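Local structure of regulator of chromosome condensation (Saccharomyces cerevisiae, 3OF7) at residues 217-229 / 249-263. The protein promotes the exchange of GDP for GTP on the small GTPases Gsp1 and Gsp2, binds chromatin, and controls RNA metabolism and nuclear transport. Numbering follows the deposited sequence.
Sequences LFLDEEGMVFAWG and LDPRPFGLRHVKYIA
One blade of the RCC1 beta-propeller is closed here and the next begun: the hairpin 217-229 meets its short outer strand, 252-253, and the chain then passes on to 261-263, which belongs to the neighbouring blade. Ala227 and Arg252 form the antiparallel hydrogen-bonded pair, Ala227 N to Arg252 O 2.9 Å and Arg252 N to Ala227 O. Prolines suit the positions flanking Arg252, because their N atoms are not needed for bonds to the 225-229 strand; their CA-H groups face carbonyls of that strand, Pro251 CA that of Ala227 and Pro253 CA that of Val225. Pro251 also lays its ring over the indole of Trp228 in a CH-pi contact, with CD 3.9 Å from the centroid of the five-membered ring; Trp228 CG stands anti to the backbone N (chi1 179°), which turns the indole to that proline, while CG of Pro251 touches Phe218 CE2. Beyond the strand the chain loops around a water, which donates to Val225 O (2.7 Å) and accepts from Phe254 N and Leu256 N. The same water sits over the centre of the Phe254 ring, whose CZ packs on Val225 CG1 at 3.7 Å. The branched Val225 suits a place between two blades, since its other methyl, CG2, meets Leu256 CD2, Val259 CG2 and Ile262 CG2. Ile262 reaches back with CD1 to Leu219 CB (3.9 Å), and strand 268-273 covers Leu256 and Val259 from the next blade. At the hairpin turn, Val259 N bonds Gly223 O at 3.0 Å on a lone pair; Gly223, with positive phi (96°) and no side chain, lets the 258-259 backbone come in close. Asp220 OD1 takes Met224 N at 3.0 Å, tying the turn. Backbone bonds and one water thus take up the named N-H and C=O groups along the seam, while aliphatic branches pack between the blades.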
loop_
_atom_site.group_PDB
_atom_site.type_symbol
_atom_site.label_atom_id
_atom_site.label_comp_id
_atom_site.label_asym_id
_atom_site.label_seq_id
_atom_site.Cartn_x
_atom_site.Cartn_y
_atom_site.Cartn_z
ATOM N N LEU A 217 2.751 7.109 8.358
ATOM C CA LEU A 217 3.441 8.376 8.127
ATOM C C LEU A 217 2.447 9.406 7.593
ATOM O O LEU A 217 1.487 9.044 6.918
ATOM C CB LEU A 217 4.570 8.194 7.119
ATOM C CG LEU A 217 5.652 7.136 7.368
ATOM C CD1 LEU A 217 6.637 7.185 6.252
ATOM C CD2 LEU A 217 6.356 7.391 8.700
ATOM N N PHE A 218 2.681 10.676 7.926
ATOM C CA PHE A 218 1.885 11.805 7.427
ATOM C C PHE A 218 2.844 12.841 6.849
ATOM O O PHE A 218 3.965 13.017 7.353
ATOM C CB PHE A 218 1.071 12.491 8.543
ATOM C CG PHE A 218 0.162 11.576 9.330
ATOM C CD1 PHE A 218 -1.172 11.417 8.968
ATOM C CD2 PHE A 218 0.629 10.902 10.459
ATOM C CE1 PHE A 218 -2.032 10.591 9.701
ATOM C CE2 PHE A 218 -0.216 10.061 11.196
ATOM C CZ PHE A 218 -1.550 9.904 10.816
ATOM N N LEU A 219 2.400 13.528 5.796
ATOM C CA LEU A 219 3.153 14.630 5.193
ATOM C C LEU A 219 2.293 15.888 5.241
ATOM O O LEU A 219 1.089 15.829 4.965
ATOM C CB LEU A 219 3.510 14.310 3.738
ATOM C CG LEU A 219 4.323 15.328 2.924
ATOM C CD1 LEU A 219 5.706 15.596 3.545
ATOM C CD2 LEU A 219 4.484 14.813 1.487
ATOM N N ASP A 220 2.893 17.019 5.606
ATOM C CA ASP A 220 2.122 18.269 5.637
ATOM C C ASP A 220 2.515 19.238 4.525
ATOM O O ASP A 220 3.445 18.976 3.759
ATOM C CB ASP A 220 2.117 18.914 7.035
ATOM C CG ASP A 220 3.418 19.605 7.388
ATOM O OD1 ASP A 220 4.278 19.798 6.506
ATOM O OD2 ASP A 220 3.574 19.960 8.580
ATOM N N GLU A 221 1.796 20.359 4.449
ATOM C CA GLU A 221 1.988 21.358 3.391
ATOM C C GLU A 221 3.416 21.875 3.251
ATOM O O GLU A 221 3.849 22.162 2.138
ATOM C CB GLU A 221 1.064 22.554 3.606
ATOM C CG GLU A 221 -0.405 22.255 3.515
ATOM C CD GLU A 221 -1.238 23.492 3.780
ATOM O OE1 GLU A 221 -1.661 24.139 2.796
ATOM O OE2 GLU A 221 -1.448 23.826 4.964
ATOM N N GLU A 222 4.139 22.005 4.366
ATOM C CA GLU A 222 5.516 22.527 4.319
ATOM C C GLU A 222 6.568 21.442 4.068
ATOM O O GLU A 222 7.754 21.740 3.893
ATOM C CB GLU A 222 5.857 23.366 5.570
ATOM C CG GLU A 222 6.093 22.570 6.862
ATOM C CD GLU A 222 6.828 23.377 7.939
ATOM O OE1 GLU A 222 7.503 24.368 7.597
ATOM O OE2 GLU A 222 6.722 23.019 9.132
ATOM N N GLY A 223 6.134 20.183 4.032
ATOM C CA GLY A 223 7.044 19.090 3.719
ATOM C C GLY A 223 7.613 18.382 4.934
ATOM O O GLY A 223 8.593 17.648 4.819
ATOM N N MET A 224 7.007 18.606 6.097
ATOM C CA MET A 224 7.407 17.910 7.322
ATOM C C MET A 224 6.742 16.529 7.341
ATOM O O MET A 224 5.572 16.387 6.965
ATOM C CB MET A 224 7.009 18.719 8.561
ATOM C CG MET A 224 7.575 18.208 9.899
ATOM S SD MET A 224 9.346 18.507 10.155
ATOM C CE MET A 224 9.324 20.251 10.622
ATOM N N VAL A 225 7.498 15.519 7.762
ATOM C CA VAL A 225 6.976 14.149 7.910
ATOM C C VAL A 225 6.751 13.821 9.378
ATOM O O VAL A 225 7.579 14.144 10.233
ATOM C CB VAL A 225 7.932 13.097 7.305
ATOM C CG1 VAL A 225 7.294 11.691 7.319
ATOM C CG2 VAL A 225 8.332 13.481 5.890
ATOM N N PHE A 226 5.622 13.182 9.661
ATOM C CA PHE A 226 5.270 12.747 11.001
ATOM C C PHE A 226 5.069 11.249 10.983
ATOM O O PHE A 226 4.604 10.697 9.982
ATOM C CB PHE A 226 3.977 13.419 11.456
ATOM C CG PHE A 226 4.050 14.916 11.440
ATOM C CD1 PHE A 226 3.867 15.621 10.258
ATOM C CD2 PHE A 226 4.353 15.615 12.602
ATOM C CE1 PHE A 226 3.955 17.014 10.240
ATOM C CE2 PHE A 226 4.444 17.009 12.594
ATOM C CZ PHE A 226 4.241 17.705 11.414
ATOM N N ALA A 227 5.408 10.601 12.088
ATOM C CA ALA A 227 5.222 9.155 12.196
ATOM C C ALA A 227 4.467 8.821 13.476
ATOM O O ALA A 227 4.558 9.553 14.476
ATOM C CB ALA A 227 6.562 8.445 12.127
ATOM N N TRP A 228 3.701 7.732 13.432
ATOM C CA TRP A 228 2.834 7.318 14.530
ATOM C C TRP A 228 2.682 5.795 14.521
ATOM O O TRP A 228 2.372 5.203 13.479
ATOM C CB TRP A 228 1.470 8.003 14.369
ATOM C CG TRP A 228 0.387 7.708 15.396
ATOM C CD1 TRP A 228 0.544 7.372 16.721
ATOM C CD2 TRP A 228 -1.025 7.799 15.174
ATOM N NE1 TRP A 228 -0.691 7.222 17.323
ATOM C CE2 TRP A 228 -1.669 7.481 16.396
ATOM C CE3 TRP A 228 -1.813 8.104 14.052
ATOM C CZ2 TRP A 228 -3.064 7.457 16.525
ATOM C CZ3 TRP A 228 -3.200 8.089 14.184
ATOM C CH2 TRP A 228 -3.813 7.757 15.409
ATOM N N GLY A 229 2.901 5.171 15.678
ATOM C CA GLY A 229 2.645 3.740 15.846
ATOM C C GLY A 229 3.813 3.002 16.470
ATOM O O GLY A 229 4.588 3.586 17.240
ATOM N N LEU A 249 3.133 7.822 21.879
ATOM C CA LEU A 249 2.327 7.186 20.827
ATOM C C LEU A 249 1.320 8.182 20.234
ATOM O O LEU A 249 0.111 8.089 20.467
ATOM C CB LEU A 249 1.640 5.914 21.352
ATOM C CG LEU A 249 0.881 5.005 20.372
ATOM C CD1 LEU A 249 1.845 4.367 19.362
ATOM C CD2 LEU A 249 0.124 3.925 21.120
ATOM N N ASP A 250 1.856 9.140 19.485
ATOM C CA ASP A 250 1.071 10.140 18.747
ATOM C C ASP A 250 1.947 10.690 17.623
ATOM O O ASP A 250 3.179 10.631 17.722
ATOM C CB ASP A 250 0.561 11.267 19.663
ATOM C CG ASP A 250 1.678 11.985 20.390
ATOM O OD1 ASP A 250 2.093 11.498 21.458
ATOM O OD2 ASP A 250 2.140 13.032 19.892
ATOM N N PRO A 251 1.334 11.227 16.543
ATOM C CA PRO A 251 2.162 11.596 15.385
ATOM C C PRO A 251 3.180 12.677 15.725
ATOM O O PRO A 251 2.816 13.702 16.293
ATOM C CB PRO A 251 1.135 12.109 14.354
ATOM C CG PRO A 251 -0.151 11.452 14.753
ATOM C CD PRO A 251 -0.099 11.417 16.269
ATOM N N ARG A 252 4.440 12.427 15.380
ATOM C CA ARG A 252 5.548 13.301 15.743
ATOM C C ARG A 252 6.560 13.393 14.615
ATOM O O ARG A 252 6.830 12.393 13.944
ATOM C CB ARG A 252 6.240 12.779 17.013
ATOM C CG ARG A 252 5.451 13.017 18.290
ATOM C CD ARG A 252 6.019 12.219 19.451
ATOM N NE ARG A 252 5.151 12.299 20.620
ATOM C CZ ARG A 252 5.510 12.807 21.795
ATOM N NH1 ARG A 252 6.740 13.268 21.977
ATOM N NH2 ARG A 252 4.639 12.831 22.792
ATOM N N PRO A 253 7.147 14.590 14.415
ATOM C CA PRO A 253 8.204 14.728 13.429
ATOM C C PRO A 253 9.504 14.136 13.966
ATOM O O PRO A 253 9.563 13.711 15.117
ATOM C CB PRO A 253 8.314 16.248 13.243
ATOM C CG PRO A 253 7.919 16.807 14.580
ATOM C CD PRO A 253 6.932 15.839 15.177
ATOM N N PHE A 254 10.524 14.090 13.127
ATOM C CA PHE A 254 11.786 13.465 13.490
ATOM C C PHE A 254 12.914 14.075 12.675
ATOM O O PHE A 254 13.896 13.408 12.335
ATOM C CB PHE A 254 11.710 11.927 13.335
ATOM C CG PHE A 254 11.122 11.467 12.025
ATOM C CD1 PHE A 254 11.949 11.143 10.955
ATOM C CD2 PHE A 254 9.744 11.346 11.867
ATOM C CE1 PHE A 254 11.414 10.710 9.735
ATOM C CE2 PHE A 254 9.199 10.919 10.650
ATOM C CZ PHE A 254 10.044 10.604 9.583
ATOM N N GLY A 255 12.758 15.360 12.363
ATOM C CA GLY A 255 13.797 16.132 11.694
ATOM C C GLY A 255 13.878 15.961 10.191
ATOM O O GLY A 255 14.839 16.415 9.570
ATOM N N LEU A 256 12.877 15.307 9.601
ATOM C CA LEU A 256 12.839 15.115 8.154
ATOM C C LEU A 256 11.921 16.162 7.540
ATOM O O LEU A 256 10.711 16.191 7.825
ATOM C CB LEU A 256 12.369 13.697 7.797
ATOM C CG LEU A 256 12.255 13.299 6.319
ATOM C CD1 LEU A 256 13.564 13.453 5.571
ATOM C CD2 LEU A 256 11.752 11.859 6.209
ATOM N N ARG A 257 12.518 17.003 6.695
ATOM C CA ARG A 257 11.880 18.197 6.139
ATOM C C ARG A 257 12.001 18.244 4.624
ATOM O O ARG A 257 12.734 17.448 4.020
ATOM C CB ARG A 257 12.545 19.463 6.715
ATOM C CG ARG A 257 12.209 19.773 8.173
ATOM C CD ARG A 257 13.204 20.776 8.763
ATOM N NE ARG A 257 14.485 20.138 9.063
ATOM C CZ ARG A 257 14.854 19.704 10.268
ATOM N NH1 ARG A 257 14.051 19.849 11.321
ATOM N NH2 ARG A 257 16.036 19.126 10.424
ATOM N N HIS A 258 11.292 19.199 4.018
ATOM C CA HIS A 258 11.372 19.488 2.576
ATOM C C HIS A 258 10.924 18.318 1.685
ATOM O O HIS A 258 11.383 18.176 0.547
ATOM C CB HIS A 258 12.786 19.958 2.178
ATOM C CG HIS A 258 13.368 20.983 3.105
ATOM N ND1 HIS A 258 14.517 20.758 3.837
ATOM C CD2 HIS A 258 12.951 22.229 3.432
ATOM C CE1 HIS A 258 14.788 21.827 4.566
ATOM N NE2 HIS A 258 13.851 22.733 4.342
ATOM N N VAL A 259 10.020 17.495 2.204
ATOM C CA VAL A 259 9.572 16.288 1.506
ATOM C C VAL A 259 8.307 16.554 0.685
ATOM O O VAL A 259 7.411 17.244 1.147
ATOM C CB VAL A 259 9.333 15.140 2.520
ATOM C CG1 VAL A 259 8.712 13.907 1.833
ATOM C CG2 VAL A 259 10.646 14.767 3.195
ATOM N N LYS A 260 8.246 16.007 -0.531
ATOM C CA LYS A 260 7.066 16.186 -1.382
ATOM C C LYS A 260 6.257 14.903 -1.573
ATOM O O LYS A 260 5.130 14.943 -2.068
ATOM C CB LYS A 260 7.434 16.808 -2.737
ATOM C CG LYS A 260 8.371 15.992 -3.623
ATOM C CD LYS A 260 8.228 16.446 -5.074
ATOM C CE LYS A 260 9.157 15.690 -6.004
ATOM N NZ LYS A 260 10.558 16.148 -5.851
ATOM N N TYR A 261 6.829 13.769 -1.180
ATOM C CA TYR A 261 6.150 12.489 -1.339
ATOM C C TYR A 261 6.652 11.488 -0.311
ATOM O O TYR A 261 7.855 11.362 -0.092
ATOM C CB TYR A 261 6.369 11.952 -2.758
ATOM C CG TYR A 261 5.847 10.547 -3.012
ATOM C CD1 TYR A 261 4.500 10.321 -3.299
ATOM C CD2 TYR A 261 6.711 9.450 -2.986
ATOM C CE1 TYR A 261 4.018 9.022 -3.545
ATOM C CE2 TYR A 261 6.248 8.154 -3.228
ATOM C CZ TYR A 261 4.898 7.949 -3.512
ATOM O OH TYR A 261 4.443 6.674 -3.745
ATOM N N ILE A 262 5.720 10.772 0.302
ATOM C CA ILE A 262 6.075 9.709 1.249
ATOM C C ILE A 262 5.472 8.374 0.809
ATOM O O ILE A 262 4.406 8.334 0.191
ATOM C CB ILE A 262 5.648 10.043 2.699
ATOM C CG1 ILE A 262 4.177 10.463 2.759
ATOM C CG2 ILE A 262 6.555 11.140 3.307
ATOM C CD1 ILE A 262 3.586 10.465 4.168
ATOM N N ALA A 263 6.167 7.289 1.128
ATOM C CA ALA A 263 5.657 5.945 0.890
ATOM C C ALA A 263 6.224 5.070 1.984
ATOM O O ALA A 263 7.260 5.405 2.572
ATOM C CB ALA A 263 6.084 5.434 -0.481
HETATM O O HOH W 1 9.809 21.098 5.788
HETATM O O HOH W 2 10.190 14.871 10.439
HETATM O O HOH W 3 5.235 9.046 17.162
#